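Local coordinates for protein transcobalamin-1 (Homo sapiens, PDB 4KKI) that binds vitamin B12 (cobalamin) with femtomolar affinity as a secreted transport protein and protects it from the acidic environment of the stomach, at residues A189-A194 against K222-K227; L251-D256 against T298-N303; Y48-S53 against M75-K80; S60-G65 against T70-M75; V340-T345 against C388-C393. All coordinates share one frame; numbering follows the deposited sequence.

Interaction 1: A189-A194 against K222-K227; sequences AMAVLA and KSLVEK
Val192 and Leu224 meet through aliphatic carbons alone; the one flat side-chain group in the two segments, the Glu226 carboxylate, turns outward to Lys222 one helical turn earlier. NZ of Lys222 meets OE2 of Glu226 on its syn side, 22° out of the carboxylate plane, in a salt bridge of 2.8 Å. The contact joins helices 185-203 and 213-229, successive and roughly antiparallel members of the alpha6-alpha6 helical barrel that forms the alpha domain. The side chains of Val192 and Leu224 run alongside each other, pointing opposite ways. With CG1 of Val192 anti to the backbone N (chi1 165°), the CG2 branch is the one that reaches over, 3.6 Å from Leu224 CB. On its other faces the 189-194 segment is covered by helix 244-252, where Ala250 touches Val192, and by helix 144-156, whose Ser148 touches Ala191. Deeper along the Leu224 side chain, CD1 comes to 3.9 Å from Ala191 CB.

Interaction 2: L251-D256 against T298-N303; sequences LFVSSD and TFLDIN
Thr298 presses its side chain between Phe252 and Val253, and its two branches part, the methyl to Phe252 and the hydroxyl to Val253. CB lies 4.2 Å from Val253 CG1. From there the methyl CG2 goes to Phe252, 3.7 Å from CD2, arriving at the edge of the ring near its plane, and it touches Phe252 CB as well. The hydroxyl takes the place between the backbone N and the carbonyl carbon (chi1 80°), which turns OG1 back over its own chain: it accepts from Leu300 N at 3.0 Å, an ST turn, while the CG1 methyl of Val253 covers it at 3.7 Å. The backbone N of Thr298 in turn donates to Asp301 OD2 at 3.0 Å, approaching from above the carboxylate plane, so the short 3-10 segment 299-301 is tied at its start by two side chains. Leu300 completes the contact by placing CD1 3.7 Å from Val253 CG1. A valine in place of Thr298 is likely to leave Leu300 N without its hydroxyl acceptor and the start of the 3-10 turn less firmly held. The loop after helix 284-294 is thereby fitted to the C-terminal end of helix 244-252; helix 185-203 lines both sides through Thr196, which touches Val253 and Leu300, and Phe299 reaches across to helix 55-63.

Interaction 3: Y48-S53 against M75-K80; sequences YNRGTS and MIQQIK
Gln78 reaches from helix 69-85 to the loop 48-53 and grips its backbone at Thr52. Its CG is anti to the carbonyl carbon (chi1 -70°) and the chain is extended beyond it, which carries the amide clear of the helix. NE2 donates to Thr52 O at 3.1 Å with an N-H...O angle of 150°; the acceptor lies close to the amide plane, whereas the donor is tilted 21° from the carbonyl plane. The other end of the amide, OE1, accepts from Ala54 N, the next residue after Ser53, so both polar atoms are used and the rotation of the group is fixed. Ser53 lies alongside, its CA 3.8 Å from Gln78 OE1, but its hydroxyl serves Val55 N as a cap at the start of helix 55-63. Gln77 leaves the helix differently: its CG is anti to the backbone N, and its straight chain crosses the extended Arg50 at about a right angle. There NH1 of Arg50 and NE2 of Gln77 are 3.4 Å apart, two donors that form no bond. Lys74 NZ is a second hold, on Asn49 O and weakly on Thr52 O, and Ser381 of the beta domain binds Thr52 OG1 and Ser53 N. The glutamine amide thus contributes to holding the loop through main-chain atoms, Thr52 O and Ala54 N, while the exposed Arg50-Gln77 pair adds little specific bonding.

Interaction 4: S60-G65 against T70-M75; sequences SLKLVG and TLMQKM
Leu61 and Leu71 touch through one methyl each, CD1 to CD1 at 3.7 Å, their side chains crossing at about a right angle. One residue further along both segments the pattern recurs with longer chains: CD of Lys62 meets the terminal methyl CE of Met72 at 3.8 Å. Both of these chains are bent at chi2 and chi3. Met72 starts with CG anti to the backbone N (chi1 174°), and the two bends then swing CE back toward the lysine methylenes, so an aliphatic stretch of Lys62, not its ammonium, does the packing. These two pairs join helices 55-63 and 69-85, successive, steeply inclined helices of the alpha domain joined by a short connection. The turn opens with a Schellman motif: Gly65, at phi 72°, is its C-prime residue, with Gly65 N bonded to Lys62 O at 3.1 Å and Ile66 N to Leu61 O. In the next shell, Met43 and Ile44 of helix 37-45 cover Leu61 and Leu71 respectively, and Ile68 of the connection also touches Leu61. Val57 backs Leu71, and Val58 backs Met72. Ser60 OG bonds Ala288 O, tying helix 55-63 to helix 284-294.

Interaction 5: V340-T345 against C388-C393; sequences VRINET and CIQGLC. With NAG (2-acetamido-2-deoxy-beta-D-glucopyranose), chain B.
The type I' turn of the beta hairpin 384-389/392-393 in the C-terminal beta domain sets Ile389, Gln390 and Leu392 against Val340 near the end of strand 333-341 and Ile342 just beyond it. Ile342 is the hub. Its CG2, anti to the backbone N, meets Leu392 CD2 tip to tip at 3.7 Å, while the CG1 branch carries CD1 to Gln390 OE1 at 3.6 Å; Gln390 NE2 binds Ile372 O. Val340 CG1 touches Ile389 CG2 at 4.1 Å. The N-acetylglucosamine joined to Asn343 ND2 through C1 folds its acetamide methyl C8 to 3.7 Å from Ile342 CG2, flanked by Leu392 CD2. Cutting Ile342 back to an alanine is likely to open a gap beneath the turn and leave Leu392 CD2, the sugar methyl and the Gln390 amide without the carbons they pack on. The Cys388-Cys393 disulfide, SG to SG 2.0 Å, staples the hairpin. Strand 400-406 closes in through Trp402, on Ile342 and Ile389, and strand 426-432 through Val428 and Trp430.

How the interactions relate
Interactions 1 to 4 form a chain of contacts in the alpha domain. Interactions 1 and 2 touch where Met190 CE lies 3.6 Å from Phe299 CE2, and the same ring also touches interaction 4, its CD1 3.5 Å from Leu63 CD2. Interactions 3 and 4 share Met75 and helix 69-85, and Lys74 NZ lies 2.8 Å from Asn49 O. Interaction 5 stands apart in the beta domain, its centre about 33 Å from that of interaction 3. Cyanocobalamin lies between the domains: of the residues in these contacts, the side chain of Ser53 is about 7 Å from it, that of Ile389 about 8 Å and that of Ala191 about 11 Å.

Interaction 1: A189-A194 against K222-K227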
# COMPACT_ATOMS: atom_id res chain seq x y z
N ALA A 189 2.18 -4.53 8.44
CA ALA A 189 1.80 -5.75 7.74
C ALA A 189 2.85 -6.13 6.70
O ALA A 189 3.26 -7.29 6.62
CB ALA A 189 0.44 -5.60 7.08
N MET A 190 3.29 -5.15 5.91
CA MET A 190 4.29 -5.42 4.89
C MET A 190 5.62 -5.80 5.52
O MET A 190 6.36 -6.64 4.99
CB MET A 190 4.46 -4.22 3.95
CG MET A 190 5.21 -4.56 2.66
SD MET A 190 4.38 -5.83 1.67
CE MET A 190 2.85 -5.00 1.25
N ALA A 191 5.93 -5.20 6.67
CA ALA A 191 7.14 -5.54 7.42
C ALA A 191 7.08 -6.99 7.88
O ALA A 191 8.06 -7.73 7.77
CB ALA A 191 7.32 -4.60 8.60
N VAL A 192 5.93 -7.40 8.40
CA VAL A 192 5.72 -8.78 8.82
C VAL A 192 5.94 -9.76 7.67
O VAL A 192 6.57 -10.80 7.84
CB VAL A 192 4.31 -8.99 9.42
CG1 VAL A 192 3.97 -10.46 9.50
CG2 VAL A 192 4.23 -8.33 10.79
N LEU A 193 5.42 -9.41 6.49
CA LEU A 193 5.59 -10.27 5.32
C LEU A 193 7.06 -10.37 4.93
O LEU A 193 7.55 -11.44 4.57
CB LEU A 193 4.77 -9.75 4.14
CG LEU A 193 3.24 -9.84 4.27
CD1 LEU A 193 2.57 -9.09 3.14
CD2 LEU A 193 2.80 -11.29 4.29
N ALA A 194 7.76 -9.24 5.03
CA ALA A 194 9.18 -9.18 4.70
C ALA A 194 10.01 -9.96 5.71
O ALA A 194 10.85 -10.78 5.33
CB ALA A 194 9.64 -7.74 4.62
N LYS A 222 6.64 -10.87 16.31
CA LYS A 222 5.72 -11.03 17.43
C LYS A 222 5.14 -9.69 17.87
O LYS A 222 3.93 -9.56 18.06
CB LYS A 222 6.42 -11.71 18.60
CG LYS A 222 5.54 -11.92 19.82
CD LYS A 222 6.26 -12.72 20.89
CE LYS A 222 5.41 -12.89 22.14
NZ LYS A 222 5.10 -11.58 22.79
N SER A 223 6.01 -8.70 18.04
CA SER A 223 5.59 -7.36 18.45
C SER A 223 4.70 -6.69 17.39
O SER A 223 3.70 -6.06 17.73
CB SER A 223 6.81 -6.49 18.75
OG SER A 223 6.44 -5.16 19.05
N LEU A 224 5.08 -6.82 16.13
CA LEU A 224 4.32 -6.24 15.03
C LEU A 224 2.92 -6.84 14.90
O LEU A 224 1.96 -6.13 14.61
CB LEU A 224 5.08 -6.36 13.71
CG LEU A 224 6.32 -5.47 13.58
CD1 LEU A 224 7.06 -5.74 12.28
CD2 LEU A 224 5.93 -4.00 13.69
N VAL A 225 2.81 -8.15 15.12
CA VAL A 225 1.52 -8.83 15.07
C VAL A 225 0.59 -8.31 16.16
O VAL A 225 -0.59 -8.05 15.92
CB VAL A 225 1.68 -10.36 15.21
CG1 VAL A 225 0.34 -11.03 15.48
CG2 VAL A 225 2.32 -10.93 13.96
N GLU A 226 1.13 -8.14 17.36
CA GLU A 226 0.38 -7.58 18.48
C GLU A 226 -0.12 -6.17 18.17
O GLU A 226 -1.28 -5.85 18.44
CB GLU A 226 1.22 -7.60 19.75
CG GLU A 226 1.59 -9.00 20.21
CD GLU A 226 2.70 -9.01 21.23
OE1 GLU A 226 3.32 -7.94 21.45
OE2 GLU A 226 2.96 -10.08 21.82
N LYS A 227 0.75 -5.34 17.60
CA LYS A 227 0.39 -3.98 17.23
C LYS A 227 -0.64 -3.96 16.10
O LYS A 227 -1.51 -3.09 16.06
CB LYS A 227 1.62 -3.17 16.81
CG LYS A 227 2.63 -2.94 17.92
CD LYS A 227 3.90 -2.29 17.38
CE LYS A 227 4.90 -2.03 18.48
NZ LYS A 227 4.40 -1.02 19.45

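Interaction 2: L251-D256 against T298-N303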
# COMPACT_ATOMS: atom_id res chain seq x y z
N LEU A 251 -1.22 -11.69 8.97
CA LEU A 251 -1.74 -12.61 9.97
C LEU A 251 -1.81 -14.05 9.45
O LEU A 251 -1.70 -15.00 10.22
CB LEU A 251 -3.11 -12.15 10.48
CG LEU A 251 -3.15 -10.82 11.23
CD1 LEU A 251 -4.57 -10.50 11.68
CD2 LEU A 251 -2.21 -10.83 12.43
N PHE A 252 -2.01 -14.19 8.14
CA PHE A 252 -2.02 -15.50 7.49
C PHE A 252 -0.71 -16.25 7.74
O PHE A 252 -0.72 -17.45 8.01
CB PHE A 252 -2.21 -15.37 5.98
CG PHE A 252 -3.64 -15.16 5.56
CD1 PHE A 252 -4.66 -15.10 6.50
CD2 PHE A 252 -3.96 -15.02 4.22
CE1 PHE A 252 -5.97 -14.91 6.10
CE2 PHE A 252 -5.27 -14.83 3.82
CZ PHE A 252 -6.28 -14.78 4.76
N VAL A 253 0.41 -15.54 7.66
CA VAL A 253 1.72 -16.17 7.73
C VAL A 253 2.34 -16.11 9.13
O VAL A 253 3.46 -16.57 9.33
CB VAL A 253 2.70 -15.53 6.73
CG1 VAL A 253 2.10 -15.54 5.33
CG2 VAL A 253 3.06 -14.12 7.15
N SER A 254 1.61 -15.55 10.09
CA SER A 254 2.14 -15.37 11.43
C SER A 254 1.24 -15.93 12.53
O SER A 254 1.04 -15.30 13.57
CB SER A 254 2.46 -13.89 11.69
OG SER A 254 1.31 -13.08 11.53
N SER A 255 0.71 -17.13 12.30
CA SER A 255 -0.16 -17.79 13.27
C SER A 255 0.58 -18.22 14.53
O SER A 255 -0.02 -18.65 15.49
CB SER A 255 -0.82 -19.01 12.64
OG SER A 255 -0.64 -19.02 11.24
N ASP A 256 1.90 -18.08 14.51
CA ASP A 256 2.73 -18.42 15.66
C ASP A 256 2.50 -17.47 16.82
O ASP A 256 2.80 -17.80 17.97
CB ASP A 256 4.20 -18.34 15.26
CG ASP A 256 4.64 -19.51 14.41
OD1 ASP A 256 3.79 -20.37 14.07
OD2 ASP A 256 5.84 -19.58 14.09
N THR A 298 -0.95 -14.78 -0.05
CA THR A 298 -0.11 -13.68 0.44
C THR A 298 1.05 -13.48 -0.53
O THR A 298 1.24 -14.26 -1.46
CB THR A 298 0.47 -13.97 1.83
OG1 THR A 298 1.61 -14.83 1.71
CG2 THR A 298 -0.56 -14.60 2.75
N PHE A 299 1.83 -12.43 -0.30
CA PHE A 299 3.01 -12.17 -1.13
C PHE A 299 4.05 -13.29 -1.03
O PHE A 299 4.93 -13.39 -1.88
CB PHE A 299 3.64 -10.82 -0.77
CG PHE A 299 2.91 -9.63 -1.33
CD1 PHE A 299 1.82 -9.80 -2.18
CD2 PHE A 299 3.31 -8.35 -1.01
CE1 PHE A 299 1.15 -8.71 -2.69
CE2 PHE A 299 2.64 -7.25 -1.53
CZ PHE A 299 1.56 -7.43 -2.37
N LEU A 300 3.95 -14.12 0.01
CA LEU A 300 4.90 -15.20 0.20
C LEU A 300 4.61 -16.41 -0.69
O LEU A 300 5.40 -17.35 -0.74
CB LEU A 300 4.95 -15.63 1.67
CG LEU A 300 5.42 -14.56 2.65
CD1 LEU A 300 5.52 -15.15 4.04
CD2 LEU A 300 6.75 -13.97 2.21
N ASP A 301 3.48 -16.38 -1.39
CA ASP A 301 3.13 -17.45 -2.32
C ASP A 301 3.80 -17.26 -3.67
O ASP A 301 3.58 -18.03 -4.60
CB ASP A 301 1.61 -17.53 -2.48
CG ASP A 301 0.92 -17.98 -1.21
OD1 ASP A 301 1.53 -18.76 -0.45
OD2 ASP A 301 -0.22 -17.53 -0.96
N ILE A 302 4.62 -16.22 -3.77
CA ILE A 302 5.40 -15.96 -4.97
C ILE A 302 6.54 -16.97 -5.11
O ILE A 302 7.52 -16.92 -4.36
CB ILE A 302 5.95 -14.53 -4.98
CG1 ILE A 302 4.81 -13.52 -5.08
CG2 ILE A 302 6.93 -14.34 -6.14
CD1 ILE A 302 5.24 -12.07 -4.99
N ASN A 303 6.39 -17.89 -6.05
CA ASN A 303 7.43 -18.88 -6.33
C ASN A 303 8.07 -18.56 -7.68
O ASN A 303 7.49 -18.85 -8.73
CB ASN A 303 6.83 -20.29 -6.33
CG ASN A 303 7.89 -21.38 -6.24
OD1 ASN A 303 9.05 -21.16 -6.59
ND2 ASN A 303 7.49 -22.56 -5.79

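Interaction 3: Y48-S53 against M75-K80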
# COMPACT_ATOMS: atom_id res chain seq x y z
N TYR A 48 -7.91 2.10 -18.93
CA TYR A 48 -8.16 3.40 -19.55
C TYR A 48 -7.61 4.56 -18.74
O TYR A 48 -7.83 5.73 -19.07
CB TYR A 48 -9.66 3.59 -19.78
CG TYR A 48 -10.26 2.55 -20.71
CD1 TYR A 48 -10.20 2.71 -22.09
CD2 TYR A 48 -10.88 1.41 -20.21
CE1 TYR A 48 -10.74 1.77 -22.94
CE2 TYR A 48 -11.42 0.46 -21.05
CZ TYR A 48 -11.35 0.65 -22.42
OH TYR A 48 -11.89 -0.29 -23.27
N ASN A 49 -6.88 4.25 -17.67
CA ASN A 49 -6.29 5.28 -16.82
C ASN A 49 -4.77 5.24 -16.92
O ASN A 49 -4.11 4.41 -16.29
CB ASN A 49 -6.72 5.08 -15.36
CG ASN A 49 -6.44 6.30 -14.50
OD1 ASN A 49 -6.74 6.30 -13.30
ND2 ASN A 49 -5.88 7.34 -15.09
N ARG A 50 -4.21 6.13 -17.73
CA ARG A 50 -2.77 6.17 -17.97
C ARG A 50 -2.01 6.64 -16.74
O ARG A 50 -0.80 6.45 -16.63
CB ARG A 50 -2.46 7.07 -19.17
CG ARG A 50 -1.30 6.60 -20.02
CD ARG A 50 -1.22 7.39 -21.32
NE ARG A 50 -0.24 6.82 -22.24
CZ ARG A 50 -0.51 5.86 -23.12
NH1 ARG A 50 0.44 5.40 -23.92
NH2 ARG A 50 -1.74 5.36 -23.20
N GLY A 51 -2.73 7.26 -15.80
CA GLY A 51 -2.12 7.78 -14.59
C GLY A 51 -1.97 6.74 -13.50
O GLY A 51 -1.19 6.92 -12.56
N THR A 52 -2.71 5.64 -13.61
CA THR A 52 -2.65 4.59 -12.60
C THR A 52 -1.72 3.46 -13.02
O THR A 52 -1.51 3.21 -14.21
CB THR A 52 -4.05 4.04 -12.26
OG1 THR A 52 -4.00 3.36 -11.00
CG2 THR A 52 -4.54 3.08 -13.33
N SER A 53 -1.16 2.77 -12.03
CA SER A 53 -0.21 1.70 -12.29
C SER A 53 -0.90 0.41 -12.69
O SER A 53 -2.03 0.14 -12.28
CB SER A 53 0.66 1.47 -11.05
OG SER A 53 1.54 0.38 -11.24
N MET A 75 1.25 -3.20 -18.29
CA MET A 75 2.30 -3.24 -17.29
C MET A 75 3.68 -3.31 -17.94
O MET A 75 4.60 -2.61 -17.52
CB MET A 75 2.13 -4.41 -16.33
CG MET A 75 3.18 -4.44 -15.23
SD MET A 75 3.26 -5.99 -14.32
CE MET A 75 3.73 -7.14 -15.61
N ILE A 76 3.81 -4.16 -18.95
CA ILE A 76 5.07 -4.32 -19.67
C ILE A 76 5.48 -3.00 -20.30
O ILE A 76 6.65 -2.60 -20.24
CB ILE A 76 4.97 -5.41 -20.75
CG1 ILE A 76 4.68 -6.77 -20.11
CG2 ILE A 76 6.26 -5.48 -21.56
CD1 ILE A 76 5.72 -7.21 -19.11
N GLN A 77 4.52 -2.31 -20.90
CA GLN A 77 4.75 -1.00 -21.50
C GLN A 77 5.25 -0.00 -20.46
O GLN A 77 6.18 0.76 -20.71
CB GLN A 77 3.47 -0.49 -22.17
CG GLN A 77 3.62 0.87 -22.83
CD GLN A 77 2.32 1.38 -23.41
OE1 GLN A 77 1.28 0.71 -23.32
NE2 GLN A 77 2.36 2.56 -24.01
N GLN A 78 4.62 -0.01 -19.29
CA GLN A 78 5.05 0.87 -18.20
C GLN A 78 6.46 0.51 -17.73
O GLN A 78 7.29 1.39 -17.49
CB GLN A 78 4.08 0.80 -17.02
CG GLN A 78 2.73 1.44 -17.28
CD GLN A 78 1.82 1.40 -16.07
OE1 GLN A 78 2.05 0.64 -15.13
NE2 GLN A 78 0.77 2.21 -16.09
N ILE A 79 6.72 -0.79 -17.59
CA ILE A 79 8.02 -1.26 -17.12
C ILE A 79 9.12 -0.90 -18.11
O ILE A 79 10.16 -0.37 -17.73
CB ILE A 79 8.01 -2.78 -16.85
CG1 ILE A 79 7.12 -3.09 -15.65
CG2 ILE A 79 9.42 -3.29 -16.62
CD1 ILE A 79 6.96 -4.57 -15.36
N LYS A 80 8.88 -1.18 -19.39
CA LYS A 80 9.86 -0.86 -20.43
C LYS A 80 10.11 0.64 -20.52
O LYS A 80 11.23 1.08 -20.77
CB LYS A 80 9.42 -1.42 -21.78
CG LYS A 80 9.57 -2.93 -21.91
CD LYS A 80 9.18 -3.42 -23.29
CE LYS A 80 9.43 -4.92 -23.44
NZ LYS A 80 8.98 -5.42 -24.77

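Interaction 4: S60-G65 against T70-M75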
# COMPACT_ATOMS: atom_id res chain seq x y z
N SER A 60 -1.36 -8.46 -8.26
CA SER A 60 -2.51 -8.93 -7.50
C SER A 60 -3.21 -10.09 -8.20
O SER A 60 -3.54 -11.10 -7.58
CB SER A 60 -3.48 -7.77 -7.29
OG SER A 60 -4.69 -8.21 -6.70
N LEU A 61 -3.44 -9.93 -9.50
CA LEU A 61 -4.14 -10.93 -10.29
C LEU A 61 -3.35 -12.23 -10.45
O LEU A 61 -3.90 -13.32 -10.27
CB LEU A 61 -4.49 -10.36 -11.67
CG LEU A 61 -5.53 -9.24 -11.62
CD1 LEU A 61 -5.62 -8.52 -12.96
CD2 LEU A 61 -6.89 -9.80 -11.22
N LYS A 62 -2.07 -12.12 -10.78
CA LYS A 62 -1.23 -13.30 -10.98
C LYS A 62 -1.10 -14.10 -9.69
O LYS A 62 -0.98 -15.32 -9.71
CB LYS A 62 0.14 -12.90 -11.53
CG LYS A 62 0.09 -12.23 -12.90
CD LYS A 62 0.99 -12.92 -13.91
CE LYS A 62 2.46 -12.78 -13.54
NZ LYS A 62 3.33 -13.44 -14.55
N LEU A 63 -1.15 -13.39 -8.57
CA LEU A 63 -1.03 -14.00 -7.26
C LEU A 63 -2.20 -14.94 -6.94
O LEU A 63 -2.04 -15.91 -6.21
CB LEU A 63 -0.92 -12.92 -6.19
CG LEU A 63 -0.24 -13.31 -4.88
CD1 LEU A 63 1.10 -13.98 -5.16
CD2 LEU A 63 -0.05 -12.06 -4.04
N VAL A 64 -3.36 -14.64 -7.51
CA VAL A 64 -4.54 -15.49 -7.31
C VAL A 64 -4.83 -16.34 -8.56
O VAL A 64 -5.94 -16.84 -8.73
CB VAL A 64 -5.78 -14.67 -6.90
CG1 VAL A 64 -5.49 -13.90 -5.62
CG2 VAL A 64 -6.18 -13.71 -8.01
N GLY A 65 -3.83 -16.49 -9.42
CA GLY A 65 -3.95 -17.34 -10.59
C GLY A 65 -4.85 -16.75 -11.65
O GLY A 65 -5.62 -17.45 -12.30
N THR A 70 -4.75 -7.55 -21.40
CA THR A 70 -4.72 -6.10 -21.59
C THR A 70 -3.91 -5.40 -20.50
O THR A 70 -3.08 -4.54 -20.78
CB THR A 70 -6.13 -5.49 -21.62
OG1 THR A 70 -6.87 -5.95 -20.49
CG2 THR A 70 -6.85 -5.90 -22.90
N LEU A 71 -4.15 -5.80 -19.25
CA LEU A 71 -3.42 -5.24 -18.12
C LEU A 71 -1.96 -5.68 -18.14
O LEU A 71 -1.07 -4.91 -17.78
CB LEU A 71 -4.08 -5.66 -16.80
CG LEU A 71 -5.47 -5.05 -16.55
CD1 LEU A 71 -6.16 -5.72 -15.38
CD2 LEU A 71 -5.35 -3.54 -16.32
N MET A 72 -1.73 -6.91 -18.57
CA MET A 72 -0.37 -7.43 -18.70
C MET A 72 0.43 -6.61 -19.71
O MET A 72 1.58 -6.25 -19.46
CB MET A 72 -0.41 -8.90 -19.12
CG MET A 72 0.96 -9.49 -19.42
SD MET A 72 1.97 -9.62 -17.94
CE MET A 72 0.98 -10.75 -16.97
N GLN A 73 -0.19 -6.31 -20.85
CA GLN A 73 0.44 -5.50 -21.88
C GLN A 73 0.71 -4.08 -21.38
O GLN A 73 1.75 -3.50 -21.68
CB GLN A 73 -0.44 -5.44 -23.13
CG GLN A 73 -0.57 -6.77 -23.85
CD GLN A 73 -1.67 -6.77 -24.90
OE1 GLN A 73 -1.91 -7.78 -25.55
NE2 GLN A 73 -2.34 -5.64 -25.06
N LYS A 74 -0.24 -3.54 -20.63
CA LYS A 74 -0.07 -2.21 -20.07
C LYS A 74 1.11 -2.17 -19.11
O LYS A 74 1.89 -1.22 -19.12
CB LYS A 74 -1.34 -1.76 -19.34
CG LYS A 74 -1.24 -0.36 -18.75
CD LYS A 74 -2.48 0.03 -17.96
CE LYS A 74 -2.31 1.40 -17.32
NZ LYS A 74 -3.43 1.72 -16.39
N MET A 75 1.25 -3.20 -18.29
CA MET A 75 2.30 -3.24 -17.29
C MET A 75 3.68 -3.31 -17.94
O MET A 75 4.60 -2.61 -17.52
CB MET A 75 2.13 -4.41 -16.33
CG MET A 75 3.18 -4.44 -15.23
SD MET A 75 3.26 -5.99 -14.32
CE MET A 75 3.73 -7.14 -15.61

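Interaction 5: V340-T345 against C388-C393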
# COMPACT_ATOMS: atom_id res chain seq x y z
N VAL A 340 -8.25 25.30 6.49
CA VAL A 340 -6.85 24.96 6.25
C VAL A 340 -6.02 25.35 7.46
O VAL A 340 -5.84 26.53 7.75
CB VAL A 340 -6.29 25.68 5.01
CG1 VAL A 340 -4.80 25.43 4.88
CG2 VAL A 340 -7.03 25.24 3.75
N ARG A 341 -5.53 24.35 8.19
CA ARG A 341 -4.76 24.59 9.40
C ARG A 341 -3.26 24.38 9.20
O ARG A 341 -2.82 23.32 8.77
CB ARG A 341 -5.27 23.72 10.56
CG ARG A 341 -4.31 23.64 11.74
CD ARG A 341 -4.96 22.97 12.95
NE ARG A 341 -5.80 23.91 13.71
CZ ARG A 341 -7.12 23.92 13.67
NH1 ARG A 341 -7.78 23.04 12.93
NH2 ARG A 341 -7.80 24.81 14.39
N ILE A 342 -2.49 25.41 9.52
CA ILE A 342 -1.03 25.35 9.51
C ILE A 342 -0.57 25.59 10.94
O ILE A 342 -0.31 24.66 11.69
CB ILE A 342 -0.44 26.40 8.56
CG1 ILE A 342 -1.13 26.30 7.19
CG2 ILE A 342 1.06 26.23 8.43
CD1 ILE A 342 -0.56 27.22 6.15
N ASN A 343 -0.47 26.87 11.30
CA ASN A 343 -0.40 27.26 12.70
C ASN A 343 -1.71 27.95 13.00
O ASN A 343 -2.49 27.52 13.86
CB ASN A 343 0.77 28.22 12.94
CG ASN A 343 2.07 27.49 13.17
OD1 ASN A 343 2.14 26.55 13.96
ND2 ASN A 343 3.12 27.91 12.46
N GLU A 344 -1.96 29.03 12.27
CA GLU A 344 -3.25 29.69 12.25
C GLU A 344 -4.19 28.84 11.41
O GLU A 344 -3.76 27.90 10.75
CB GLU A 344 -3.11 31.07 11.62
CG GLU A 344 -2.91 31.05 10.10
CD GLU A 344 -1.50 30.65 9.67
OE1 GLU A 344 -0.71 30.16 10.51
OE2 GLU A 344 -1.16 30.84 8.48
N THR A 345 -5.47 29.20 11.41
CA THR A 345 -6.46 28.46 10.63
C THR A 345 -7.30 29.41 9.77
O THR A 345 -7.82 30.41 10.26
CB THR A 345 -7.38 27.62 11.53
OG1 THR A 345 -6.58 26.76 12.36
CG2 THR A 345 -8.31 26.77 10.68
N CYS A 388 1.22 20.79 -1.89
CA CYS A 388 1.44 22.15 -1.39
C CYS A 388 0.14 22.92 -1.23
O CYS A 388 -0.79 22.77 -2.02
CB CYS A 388 2.37 22.92 -2.33
SG CYS A 388 3.85 22.04 -2.87
N ILE A 389 0.09 23.75 -0.19
CA ILE A 389 -0.95 24.76 -0.03
C ILE A 389 -0.28 26.06 0.40
O ILE A 389 0.58 26.05 1.28
CB ILE A 389 -1.99 24.33 1.03
CG1 ILE A 389 -2.69 23.04 0.60
CG2 ILE A 389 -3.02 25.44 1.24
CD1 ILE A 389 -3.80 22.62 1.53
N GLN A 390 -0.67 27.16 -0.23
CA GLN A 390 -0.09 28.48 0.04
C GLN A 390 1.42 28.51 -0.18
O GLN A 390 2.14 29.27 0.49
CB GLN A 390 -0.40 28.94 1.47
CG GLN A 390 -1.87 29.13 1.78
CD GLN A 390 -2.10 29.62 3.20
OE1 GLN A 390 -1.15 29.95 3.92
NE2 GLN A 390 -3.36 29.65 3.62
N GLY A 391 1.91 27.69 -1.10
CA GLY A 391 3.33 27.61 -1.36
C GLY A 391 4.07 26.76 -0.34
O GLY A 391 5.28 26.53 -0.47
N LEU A 392 3.36 26.30 0.68
CA LEU A 392 3.94 25.43 1.69
C LEU A 392 3.82 23.97 1.26
O LEU A 392 2.72 23.40 1.27
CB LEU A 392 3.27 25.65 3.05
CG LEU A 392 3.69 24.70 4.18
CD1 LEU A 392 5.18 24.82 4.47
CD2 LEU A 392 2.87 24.97 5.43
N CYS A 393 4.94 23.37 0.89
CA CYS A 393 4.95 22.02 0.34
C CYS A 393 5.40 20.97 1.35
O CYS A 393 6.30 21.22 2.16
CB CYS A 393 5.84 21.96 -0.90
SG CYS A 393 5.39 23.17 -2.17
C1 NAG B . 4.32 27.50 13.13
C2 NAG B . 5.24 27.62 11.91
C3 NAG B . 6.72 27.70 12.27
C4 NAG B . 6.97 28.58 13.48
C5 NAG B . 6.01 28.23 14.61
C6 NAG B . 6.24 29.12 15.83
C7 NAG B . 5.15 26.59 9.72
C8 NAG B . 4.62 25.46 8.89
N2 NAG B . 5.02 26.48 11.04
O3 NAG B . 7.43 28.20 11.16
O4 NAG B . 8.30 28.38 13.93
O5 NAG B . 4.69 28.39 14.16
O6 NAG B . 5.76 28.47 16.98
O7 NAG B . 5.69 27.56 9.19